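Local coordinates for Lmo0305 protein (Listeria monocytogenes, PDB 3PJ0) that belongs to the aminotransferase-like (fold type I) superfamily of pyridoxal-phosphate-dependent proteins and carries its cofactor covalently attached, at residues S65-P70 against I230-Y235; H99-E104 against I114-L119; W182-F187 against E193-L198. All coordinates share one frame; numbering follows the deposited sequence.

Interaction 1 of 3, residues S65-P70 against I230-Y235; sequences SAVFFP and IWKRRY
Lys232 extends from its helix to the edge of the strand 65-69 and carries nearly all of this contact, touching Val67, Phe68 and Phe69; the two segments together bury 174 Å². Lys232 was modelled in two conformers, so its contacts belong to one of them and are to that extent uncertain.

The polar part is a single hydrogen bond. Lys232 NZ donates to Phe68 O at 3.0 Å, with a C=O...N angle of 156° and the nitrogen tilted somewhat out of the carbonyl plane. This oxygen is available because Val67 and Phe69 make backbone hydrogen bonds to strand 216-220, whereas Phe68 turns its backbone outward and its N bonds to Glu54 OE2. The lysine thus satisfies a buried border-strand carbonyl.

The other contacts are van der Waals and CH-pi. The aliphatic chain passes over one face of the Phe69 ring, with Lys232 CD 4.0 Å from the Phe69 ring centroid (CH-pi). Lys232 CG comes to 3.5 Å from Phe69 CE1. A bend at chi3 (75°) lifts the ammonium off the same face and on to Phe68 O. Val67 reaches toward it tip to tip, Val67 CG2 standing 3.5 Å from Lys232 NZ. A long cation-pi pair stands apart: Lys232 NZ lies almost over the Phe69 ring centre, but the attraction is weak at most.

Arg233 and Arg234 bond to His103 O and Gln105 O of the second subunit, so this end of the helix also forms part of the dimer interface. The axes of 65-69 and 230-234 run 10.5 Å apart and nearly parallel, at 12°. Helix 222-234 follows strand 216-220 and packs over the face of the seven-stranded mixed sheet at this border; the strand order is that of the large domain of fold type I pyridoxal-phosphate proteins.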
loop_
_atom_site.group_PDB
_atom_site.type_symbol
_atom_site.label_atom_id
_atom_site.label_comp_id
_atom_site.label_asym_id
_atom_site.label_seq_id
_atom_site.Cartn_x
_atom_site.Cartn_y
_atom_site.Cartn_z
ATOM N N SER A 65 -13.842 -2.560 16.386
ATOM C CA SER A 65 -12.452 -2.483 15.997
ATOM C C SER A 65 -12.317 -1.993 14.569
ATOM O O SER A 65 -13.308 -1.808 13.846
ATOM C CB SER A 65 -11.715 -3.816 16.227
ATOM O OG SER A 65 -12.215 -4.871 15.431
ATOM N N ALA A 66 -11.071 -1.789 14.176
ATOM C CA ALA A 66 -10.743 -1.204 12.878
ATOM C C ALA A 66 -9.403 -1.712 12.424
ATOM O O ALA A 66 -8.608 -2.220 13.231
ATOM C CB ALA A 66 -10.704 0.336 12.965
ATOM N N VAL A 67 -9.166 -1.567 11.119
ATOM C CA VAL A 67 -7.913 -1.959 10.519
ATOM C C VAL A 67 -7.467 -0.845 9.585
ATOM O O VAL A 67 -8.243 -0.334 8.751
ATOM C CB VAL A 67 -7.991 -3.333 9.779
ATOM C CG1 VAL A 67 -9.203 -3.410 8.929
ATOM C CG2 VAL A 67 -6.691 -3.609 8.967
ATOM N N PHE A 68 -6.206 -0.469 9.730
ATOM C CA PHE A 68 -5.634 0.536 8.865
ATOM C C PHE A 68 -5.181 -0.091 7.540
ATOM O O PHE A 68 -4.359 -1.029 7.517
ATOM C CB PHE A 68 -4.478 1.284 9.552
ATOM C CG PHE A 68 -3.978 2.454 8.748
ATOM C CD1 PHE A 68 -4.556 3.692 8.900
ATOM C CD2 PHE A 68 -2.954 2.297 7.811
ATOM C CE1 PHE A 68 -4.115 4.789 8.158
ATOM C CE2 PHE A 68 -2.516 3.369 7.050
ATOM C CZ PHE A 68 -3.105 4.626 7.214
ATOM N N PHE A 69 -5.695 0.460 6.438
ATOM C CA PHE A 69 -5.393 0.008 5.081
ATOM C C PHE A 69 -4.632 1.030 4.231
ATOM O O PHE A 69 -4.865 2.211 4.362
ATOM C CB PHE A 69 -6.710 -0.264 4.340
ATOM C CG PHE A 69 -7.258 -1.675 4.511
ATOM C CD1 PHE A 69 -6.795 -2.714 3.707
ATOM C CD2 PHE A 69 -8.258 -1.951 5.445
ATOM C CE1 PHE A 69 -7.306 -4.006 3.850
ATOM C CE2 PHE A 69 -8.811 -3.273 5.555
ATOM C CZ PHE A 69 -8.314 -4.279 4.776
ATOM N N PRO A 70 -3.734 0.567 3.346
ATOM C CA PRO A 70 -3.071 1.546 2.484
ATOM C C PRO A 70 -4.056 2.313 1.593
ATOM O O PRO A 70 -3.786 3.454 1.219
ATOM C CB PRO A 70 -2.126 0.693 1.635
ATOM C CG PRO A 70 -2.614 -0.731 1.778
ATOM C CD PRO A 70 -3.241 -0.810 3.107
ATOM N N ILE A 230 -7.015 -10.890 7.203
ATOM C CA ILE A 230 -6.573 -12.020 6.394
ATOM C C ILE A 230 -6.549 -11.602 4.912
ATOM O O ILE A 230 -5.562 -11.829 4.222
ATOM C CB ILE A 230 -7.456 -13.250 6.577
ATOM C CG1 ILE A 230 -7.397 -13.715 8.033
ATOM C CG2 ILE A 230 -7.003 -14.363 5.618
ATOM C CD1 ILE A 230 -8.226 -14.951 8.327
ATOM N N TRP A 231 -7.613 -10.956 4.458
ATOM C CA TRP A 231 -7.701 -10.477 3.079
ATOM C C TRP A 231 -6.642 -9.418 2.804
ATOM O O TRP A 231 -6.104 -9.355 1.705
ATOM C CB TRP A 231 -9.108 -9.922 2.745
ATOM C CG TRP A 231 -10.138 -10.977 2.471
ATOM C CD1 TRP A 231 -11.178 -11.336 3.274
ATOM C CD2 TRP A 231 -10.227 -11.801 1.302
ATOM N NE1 TRP A 231 -11.903 -12.356 2.671
ATOM C CE2 TRP A 231 -11.347 -12.635 1.453
ATOM C CE3 TRP A 231 -9.482 -11.886 0.120
ATOM C CZ2 TRP A 231 -11.722 -13.583 0.475
ATOM C CZ3 TRP A 231 -9.858 -12.829 -0.837
ATOM C CH2 TRP A 231 -10.955 -13.655 -0.650
ATOM N N LYS A 232 -6.352 -8.568 3.789
ATOM C CA LYS A 232 -5.298 -7.539 3.635
ATOM C C LYS A 232 -3.943 -8.185 3.233
ATOM O O LYS A 232 -3.235 -7.668 2.353
ATOM C CB LYS A 232 -5.124 -6.681 4.902
ATOM C CG LYS A 232 -4.185 -5.460 4.681
ATOM C CD LYS A 232 -4.199 -4.403 5.813
ATOM C CE LYS A 232 -3.448 -4.852 7.044
ATOM N NZ LYS A 232 -3.350 -3.774 8.077
ATOM N N ARG A 233 -3.574 -9.273 3.904
ATOM C CA ARG A 233 -2.334 -9.981 3.563
ATOM C C ARG A 233 -2.403 -10.558 2.151
ATOM O O ARG A 233 -1.459 -10.450 1.378
ATOM C CB ARG A 233 -1.982 -11.027 4.586
ATOM C CG ARG A 233 -0.811 -11.919 4.144
ATOM C CD ARG A 233 0.179 -12.117 5.227
ATOM N NE ARG A 233 0.972 -10.905 5.423
ATOM C CZ ARG A 233 2.097 -10.606 4.763
ATOM N NH1 ARG A 233 2.620 -11.416 3.851
ATOM N NH2 ARG A 233 2.720 -9.462 5.017
ATOM N N ARG A 234 -3.552 -11.131 1.792
ATOM C CA ARG A 234 -3.750 -11.686 0.444
ATOM C C ARG A 234 -3.570 -10.618 -0.651
ATOM O O ARG A 234 -2.975 -10.873 -1.715
ATOM C CB ARG A 234 -5.160 -12.290 0.333
ATOM C CG ARG A 234 -5.342 -13.572 1.159
ATOM C CD ARG A 234 -6.760 -14.083 1.045
ATOM N NE ARG A 234 -6.947 -15.318 1.779
ATOM C CZ ARG A 234 -8.124 -15.904 2.027
ATOM N NH1 ARG A 234 -9.277 -15.371 1.596
ATOM N NH2 ARG A 234 -8.147 -17.055 2.715
ATOM N N TYR A 235 -4.087 -9.421 -0.373
ATOM C CA TYR A 235 -4.006 -8.319 -1.344
ATOM C C TYR A 235 -2.630 -7.637 -1.402
ATOM O O TYR A 235 -2.394 -6.732 -2.220
ATOM C CB TYR A 235 -5.068 -7.245 -1.009
ATOM C CG TYR A 235 -6.399 -7.390 -1.729
ATOM C CD1 TYR A 235 -7.361 -8.319 -1.320
ATOM C CD2 TYR A 235 -6.730 -6.532 -2.780
ATOM C CE1 TYR A 235 -8.588 -8.423 -1.967
ATOM C CE2 TYR A 235 -7.987 -6.627 -3.449
ATOM C CZ TYR A 235 -8.895 -7.554 -3.029
ATOM O OH TYR A 235 -10.117 -7.641 -3.662
#

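Interaction 2 of 3, residues H99-E104 against I114-L119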
loop_
_atom_site.group_PDB
_atom_site.type_symbol
_atom_site.label_atom_id
_atom_site.label_comp_id
_atom_site.label_asym_id
_atom_site.label_seq_id
_atom_site.Cartn_x
_atom_site.Cartn_y
_atom_site.Cartn_z
ATOM N N HIS A 99 -17.372 4.322 -6.557
ATOM C CA HIS A 99 -15.950 4.331 -6.860
ATOM C C HIS A 99 -15.546 2.932 -7.322
ATOM O O HIS A 99 -14.684 2.775 -8.187
ATOM C CB HIS A 99 -15.161 4.780 -5.623
ATOM C CG HIS A 99 -13.713 5.062 -5.866
ATOM N ND1 HIS A 99 -12.740 4.080 -5.810
ATOM C CD2 HIS A 99 -13.057 6.227 -6.077
ATOM C CE1 HIS A 99 -11.550 4.632 -6.001
ATOM N NE2 HIS A 99 -11.709 5.930 -6.163
ATOM N N LEU A 100 -16.188 1.923 -6.744
ATOM C CA LEU A 100 -15.936 0.538 -7.103
ATOM C C LEU A 100 -16.282 0.219 -8.571
ATOM O O LEU A 100 -15.629 -0.581 -9.227
ATOM C CB LEU A 100 -16.753 -0.404 -6.202
ATOM C CG LEU A 100 -16.458 -0.627 -4.689
ATOM C CD1 LEU A 100 -15.292 -1.528 -4.512
ATOM C CD2 LEU A 100 -16.359 0.669 -3.809
ATOM N N GLU A 101 -17.308 0.890 -9.084
ATOM C CA GLU A 101 -17.782 0.609 -10.423
ATOM C C GLU A 101 -16.965 1.291 -11.505
ATOM O O GLU A 101 -16.762 0.710 -12.579
ATOM C CB GLU A 101 -19.232 1.073 -10.539
ATOM C CG GLU A 101 -19.912 0.721 -11.836
ATOM C CD GLU A 101 -20.137 -0.785 -12.011
ATOM O OE1 GLU A 101 -19.971 -1.552 -11.029
ATOM O OE2 GLU A 101 -20.505 -1.179 -13.139
ATOM N N ILE A 102 -16.492 2.508 -11.226
ATOM C CA ILE A 102 -15.825 3.304 -12.267
ATOM C C ILE A 102 -14.368 3.721 -12.078
ATOM O O ILE A 102 -13.723 4.093 -13.073
ATOM C CB ILE A 102 -16.663 4.587 -12.584
ATOM C CG1 ILE A 102 -16.678 5.557 -11.413
ATOM C CG2 ILE A 102 -18.131 4.196 -12.981
ATOM C CD1 ILE A 102 -17.372 6.892 -11.735
ATOM N N HIS A 103 -13.835 3.682 -10.855
ATOM C CA HIS A 103 -12.485 4.179 -10.619
ATOM C C HIS A 103 -11.447 3.156 -10.150
ATOM O O HIS A 103 -10.344 3.550 -9.796
ATOM C CB HIS A 103 -12.483 5.349 -9.618
ATOM C CG HIS A 103 -13.223 6.568 -10.081
ATOM N ND1 HIS A 103 -12.910 7.240 -11.242
ATOM C CD2 HIS A 103 -14.203 7.285 -9.484
ATOM C CE1 HIS A 103 -13.692 8.299 -11.357
ATOM N NE2 HIS A 103 -14.504 8.337 -10.311
ATOM N N GLU A 104 -11.762 1.867 -10.215
ATOM C CA GLU A 104 -10.841 0.854 -9.723
ATOM C C GLU A 104 -10.476 -0.199 -10.770
ATOM O O GLU A 104 -10.073 -1.330 -10.432
ATOM C CB GLU A 104 -11.404 0.231 -8.443
ATOM C CG GLU A 104 -11.655 1.239 -7.304
ATOM C CD GLU A 104 -12.384 0.602 -6.108
ATOM O OE1 GLU A 104 -12.411 -0.637 -6.003
ATOM O OE2 GLU A 104 -12.940 1.350 -5.282
ATOM N N ILE A 114 -17.662 -10.511 -7.967
ATOM C CA ILE A 114 -18.895 -9.960 -7.418
ATOM C C ILE A 114 -19.629 -9.206 -8.540
ATOM O O ILE A 114 -19.000 -8.541 -9.387
ATOM C CB ILE A 114 -18.596 -9.094 -6.189
ATOM C CG1 ILE A 114 -18.327 -10.029 -4.999
ATOM C CG2 ILE A 114 -19.746 -8.031 -5.922
ATOM C CD1 ILE A 114 -17.924 -9.332 -3.667
ATOM N N THR A 115 -20.958 -9.327 -8.564
ATOM C CA THR A 115 -21.790 -8.721 -9.623
ATOM C C THR A 115 -22.554 -7.556 -9.022
ATOM O O THR A 115 -23.444 -7.788 -8.201
ATOM C CB THR A 115 -22.838 -9.735 -10.187
ATOM O OG1 THR A 115 -22.190 -10.867 -10.804
ATOM C CG2 THR A 115 -23.761 -9.061 -11.210
ATOM N N PRO A 116 -22.232 -6.310 -9.430
ATOM C CA PRO A 116 -22.932 -5.174 -8.831
ATOM C C PRO A 116 -24.174 -4.824 -9.615
ATOM O O PRO A 116 -24.104 -4.724 -10.842
ATOM C CB PRO A 116 -21.901 -4.042 -8.922
ATOM C CG PRO A 116 -20.564 -4.743 -9.237
ATOM C CD PRO A 116 -20.993 -5.871 -10.090
ATOM N N LEU A 117 -25.286 -4.705 -8.913
ATOM C CA LEU A 117 -26.560 -4.321 -9.485
ATOM C C LEU A 117 -26.613 -2.830 -9.231
ATOM O O LEU A 117 -26.404 -2.375 -8.083
ATOM C CB LEU A 117 -27.710 -5.076 -8.805
ATOM C CG LEU A 117 -27.577 -6.613 -8.785
ATOM C CD1 LEU A 117 -28.707 -7.285 -7.977
ATOM C CD2 LEU A 117 -27.498 -7.192 -10.189
ATOM N N LEU A 118 -26.853 -2.057 -10.284
ATOM C CA LEU A 118 -26.789 -0.601 -10.162
ATOM C C LEU A 118 -28.140 -0.011 -9.757
ATOM O O LEU A 118 -29.182 -0.363 -10.296
ATOM C CB LEU A 118 -26.252 0.009 -11.453
ATOM C CG LEU A 118 -24.952 -0.615 -11.961
ATOM C CD1 LEU A 118 -24.453 0.099 -13.221
ATOM C CD2 LEU A 118 -23.873 -0.595 -10.883
ATOM N N LEU A 119 -28.116 0.883 -8.779
ATOM C CA LEU A 119 -29.343 1.420 -8.219
ATOM C C LEU A 119 -29.699 2.773 -8.800
ATOM O O LEU A 119 -28.931 3.734 -8.669
ATOM C CB LEU A 119 -29.207 1.543 -6.697
ATOM C CG LEU A 119 -29.072 0.275 -5.877
ATOM C CD1 LEU A 119 -28.579 0.571 -4.437
ATOM C CD2 LEU A 119 -30.415 -0.496 -5.902
HETATM O O HOH W 1 -22.112 -3.530 -12.686
#
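Glu101 of the short helix 99-102 meets Pro116 and Leu118 of strand 115-118, one of the two border strands of the seven-stranded sheet characteristic of the fold type I large domain. The contact lies at the surface and buries 111 Å² between the segments.

Van der Waals contacts account for the direct meeting. Pro116 and Leu118 are alternate residues of the strand, so both point toward the helix and present two apolar groups to one carboxylate. Leu118 and Glu101 extend toward each other from opposite directions, Leu118 CD2 standing 3.9 Å from Glu101 CD, over the carboxylate face. Pro116 instead meets the rim of the group, its CG 3.7 Å from Glu101 OE1. A bend at chi2 (68°) brings the acid group round to this place.

Both carboxylate oxygens have polar partners. Across the segments, a water donates to Glu101 OE2 at 2.9 Å and also to Pro116 O, bridging helix and strand. Beyond them, Glu101 OE1 bonds to Tyr94 OH and OE2 forms a salt bridge with Lys109 NZ. These partners should fix the rotation of the carboxylate, and the lysine probably stabilises its negative charge.

Within 99-104, the turn that leaves the helix is tied together by its own side chains. The CB of His103 sits 3.6 Å above the centre of the His99 ring. At the edge of that ring, in its plane, His99 ND1 donates to Glu104 OE2 over 2.8 Å, nearly straight at 171°, using the oxygen's anti lone pair.

Interaction 3 of 3, residues W182-F187 against E193-L198; sequences WEITPF and EEICAL
Thr185 and Ile195 mark the closest backbone approach, their CA atoms 8.2 Å apart, between two short helical pieces joined by a brief turn. Both pieces belong to the connection from strand 173-178 to its parallel neighbour 201-205, a beta-alpha-beta crossover in the large sheet of the fold type I domain.

The contact is entirely apolar, buries 104 Å² and centres on one methyl group. Ile195 points toward the other segment, and its terminal CD1 makes all the close approaches, reaching both Ile184 and Thr185. Its side chain is well extended, CD1 being nearly anti to CA across the CB-CG1 bond (chi2 165°), which brings the methyl group out from the helix.

Ile184 offers its longer branch. With chi1 at 72°, CG1 sits between the backbone N and the carbonyl carbon, and from there it comes within 4.0 Å of Ile195 CD1; its own CD1 follows at 4.2 Å from the same atom. Thr185 takes part through its methyl rather than its hydroxyl, and its side chain crosses that of Ile195 at about a right angle.

Neighbouring elements extend this small hydrophobic cluster. Ile184 also packs on Leu145 and Pro146, while Ile195 touches Phe157 of helix 157-170. Separately from the cluster, Trp182 ties 182-187 to strand 201-205 through a hydrogen bond from NE1 to Ser205 O. The shortest approach between the two segments is that of Thr185 CG2 to Ile195 CD1, at 3.9 Å.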
loop_
_atom_site.group_PDB
_atom_site.type_symbol
_atom_site.label_atom_id
_atom_site.label_comp_id
_atom_site.label_asym_id
_atom_site.label_seq_id
_atom_site.Cartn_x
_atom_site.Cartn_y
_atom_site.Cartn_z
ATOM N N TRP A 182 -16.257 12.772 7.183
ATOM C CA TRP A 182 -15.960 13.851 8.109
ATOM C C TRP A 182 -16.626 15.158 7.656
ATOM O O TRP A 182 -17.114 15.942 8.460
ATOM C CB TRP A 182 -14.453 14.067 8.228
ATOM C CG TRP A 182 -13.632 12.771 8.361
ATOM C CD1 TRP A 182 -12.733 12.304 7.450
ATOM C CD2 TRP A 182 -13.643 11.813 9.428
ATOM N NE1 TRP A 182 -12.160 11.138 7.885
ATOM C CE2 TRP A 182 -12.712 10.797 9.085
ATOM C CE3 TRP A 182 -14.347 11.698 10.630
ATOM C CZ2 TRP A 182 -12.476 9.674 9.904
ATOM C CZ3 TRP A 182 -14.104 10.596 11.439
ATOM C CH2 TRP A 182 -13.162 9.605 11.073
ATOM N N GLU A 183 -16.662 15.341 6.343
ATOM C CA GLU A 183 -17.210 16.538 5.735
ATOM C C GLU A 183 -18.726 16.709 5.846
ATOM O O GLU A 183 -19.220 17.825 5.620
ATOM C CB GLU A 183 -16.849 16.560 4.240
ATOM C CG GLU A 183 -15.381 16.637 3.910
ATOM C CD GLU A 183 -14.664 15.308 3.736
ATOM O OE1 GLU A 183 -14.755 14.443 4.618
ATOM O OE2 GLU A 183 -13.937 15.176 2.719
ATOM N N ILE A 184 -19.465 15.630 6.139
ATOM C CA ILE A 184 -20.939 15.696 6.199
ATOM C C ILE A 184 -21.562 15.835 7.606
ATOM O O ILE A 184 -22.749 16.118 7.734
ATOM C CB ILE A 184 -21.596 14.490 5.457
ATOM C CG1 ILE A 184 -21.442 13.159 6.223
ATOM C CG2 ILE A 184 -21.046 14.366 4.048
ATOM C CD1 ILE A 184 -22.103 11.985 5.570
ATOM N N THR A 185 -20.779 15.686 8.662
ATOM C CA THR A 185 -21.359 15.796 10.013
ATOM C C THR A 185 -21.959 17.186 10.279
ATOM O O THR A 185 -23.005 17.286 10.900
ATOM C CB THR A 185 -20.393 15.339 11.121
ATOM O OG1 THR A 185 -19.290 16.235 11.229
ATOM C CG2 THR A 185 -19.882 13.935 10.836
ATOM N N PRO A 186 -21.340 18.269 9.752
ATOM C CA PRO A 186 -21.991 19.592 10.008
ATOM C C PRO A 186 -23.427 19.730 9.449
ATOM O O PRO A 186 -24.339 20.187 10.167
ATOM C CB PRO A 186 -21.039 20.595 9.340
ATOM C CG PRO A 186 -19.703 19.877 9.302
ATOM C CD PRO A 186 -20.032 18.412 9.086
ATOM N N PHE A 187 -23.650 19.271 8.222
ATOM C CA PHE A 187 -24.974 19.334 7.597
ATOM C C PHE A 187 -25.979 18.423 8.289
ATOM O O PHE A 187 -27.068 18.844 8.609
ATOM C CB PHE A 187 -24.931 18.978 6.106
ATOM C CG PHE A 187 -26.287 18.779 5.505
ATOM C CD1 PHE A 187 -27.074 19.867 5.182
ATOM C CD2 PHE A 187 -26.811 17.508 5.343
ATOM C CE1 PHE A 187 -28.370 19.679 4.662
ATOM C CE2 PHE A 187 -28.082 17.322 4.828
ATOM C CZ PHE A 187 -28.873 18.409 4.497
ATOM N N GLU A 193 -20.119 8.729 14.750
ATOM C CA GLU A 193 -20.674 7.530 15.383
ATOM C C GLU A 193 -22.148 7.340 15.041
ATOM O O GLU A 193 -22.584 6.235 14.713
ATOM C CB GLU A 193 -20.481 7.580 16.908
ATOM C CG GLU A 193 -21.100 6.421 17.642
ATOM C CD GLU A 193 -20.727 6.361 19.127
ATOM O OE1 GLU A 193 -20.140 7.320 19.661
ATOM O OE2 GLU A 193 -21.042 5.331 19.757
ATOM N N GLU A 194 -22.926 8.411 15.138
ATOM C CA GLU A 194 -24.361 8.337 14.840
ATOM C C GLU A 194 -24.620 7.889 13.418
ATOM O O GLU A 194 -25.437 7.006 13.195
ATOM C CB GLU A 194 -25.063 9.672 15.094
ATOM C CG GLU A 194 -25.292 9.953 16.544
ATOM C CD GLU A 194 -26.036 11.247 16.768
ATOM O OE1 GLU A 194 -25.428 12.331 16.591
ATOM O OE2 GLU A 194 -27.230 11.179 17.090
ATOM N N ILE A 195 -23.894 8.467 12.462
ATOM C CA ILE A 195 -24.047 8.108 11.056
ATOM C C ILE A 195 -23.628 6.646 10.828
ATOM O O ILE A 195 -24.350 5.867 10.203
ATOM C CB ILE A 195 -23.209 9.069 10.150
ATOM C CG1 ILE A 195 -23.736 10.505 10.253
ATOM C CG2 ILE A 195 -23.239 8.678 8.660
ATOM C CD1 ILE A 195 -22.746 11.546 9.676
ATOM N N CYS A 196 -22.471 6.279 11.374
ATOM C CA CYS A 196 -21.945 4.927 11.201
ATOM C C CYS A 196 -22.769 3.837 11.897
ATOM O O CYS A 196 -22.673 2.652 11.510
ATOM C CB CYS A 196 -20.509 4.845 11.684
ATOM S SG CYS A 196 -19.354 5.778 10.662
ATOM N N ALA A 197 -23.544 4.225 12.913
ATOM C CA ALA A 197 -24.396 3.280 13.659
ATOM C C ALA A 197 -25.463 2.610 12.790
ATOM O O ALA A 197 -26.034 1.578 13.188
ATOM C CB ALA A 197 -25.070 3.961 14.867
ATOM N N LEU A 198 -25.757 3.207 11.637
ATOM C CA LEU A 198 -26.773 2.659 10.751
ATOM C C LEU A 198 -26.187 1.612 9.792
ATOM O O LEU A 198 -26.935 1.005 9.022
ATOM C CB LEU A 198 -27.401 3.787 9.927
ATOM C CG LEU A 198 -28.130 4.897 10.679
ATOM C CD1 LEU A 198 -28.614 5.949 9.638
ATOM C CD2 LEU A 198 -29.279 4.312 11.452
#

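Interactions 1 and 2 lie at the two outermost strands of the same seven-stranded sheet, 65-69 and 115-118, with centres about 21 Å apart; interaction 3 joins two parts of the connection between the inner strands 173-178 and 201-205, its centre about 23 Å from the centre of each of the others. No two of them touch. Along the chain interaction 2 closes before interaction 3 opens, and both fall between the segments of interaction 1, which therefore brings the first strand of the sheet against the helix that follows its strand 216-220. Interactions 1 and 2 both reach the second subunit, so the two borders of the sheet each take part in the dimer.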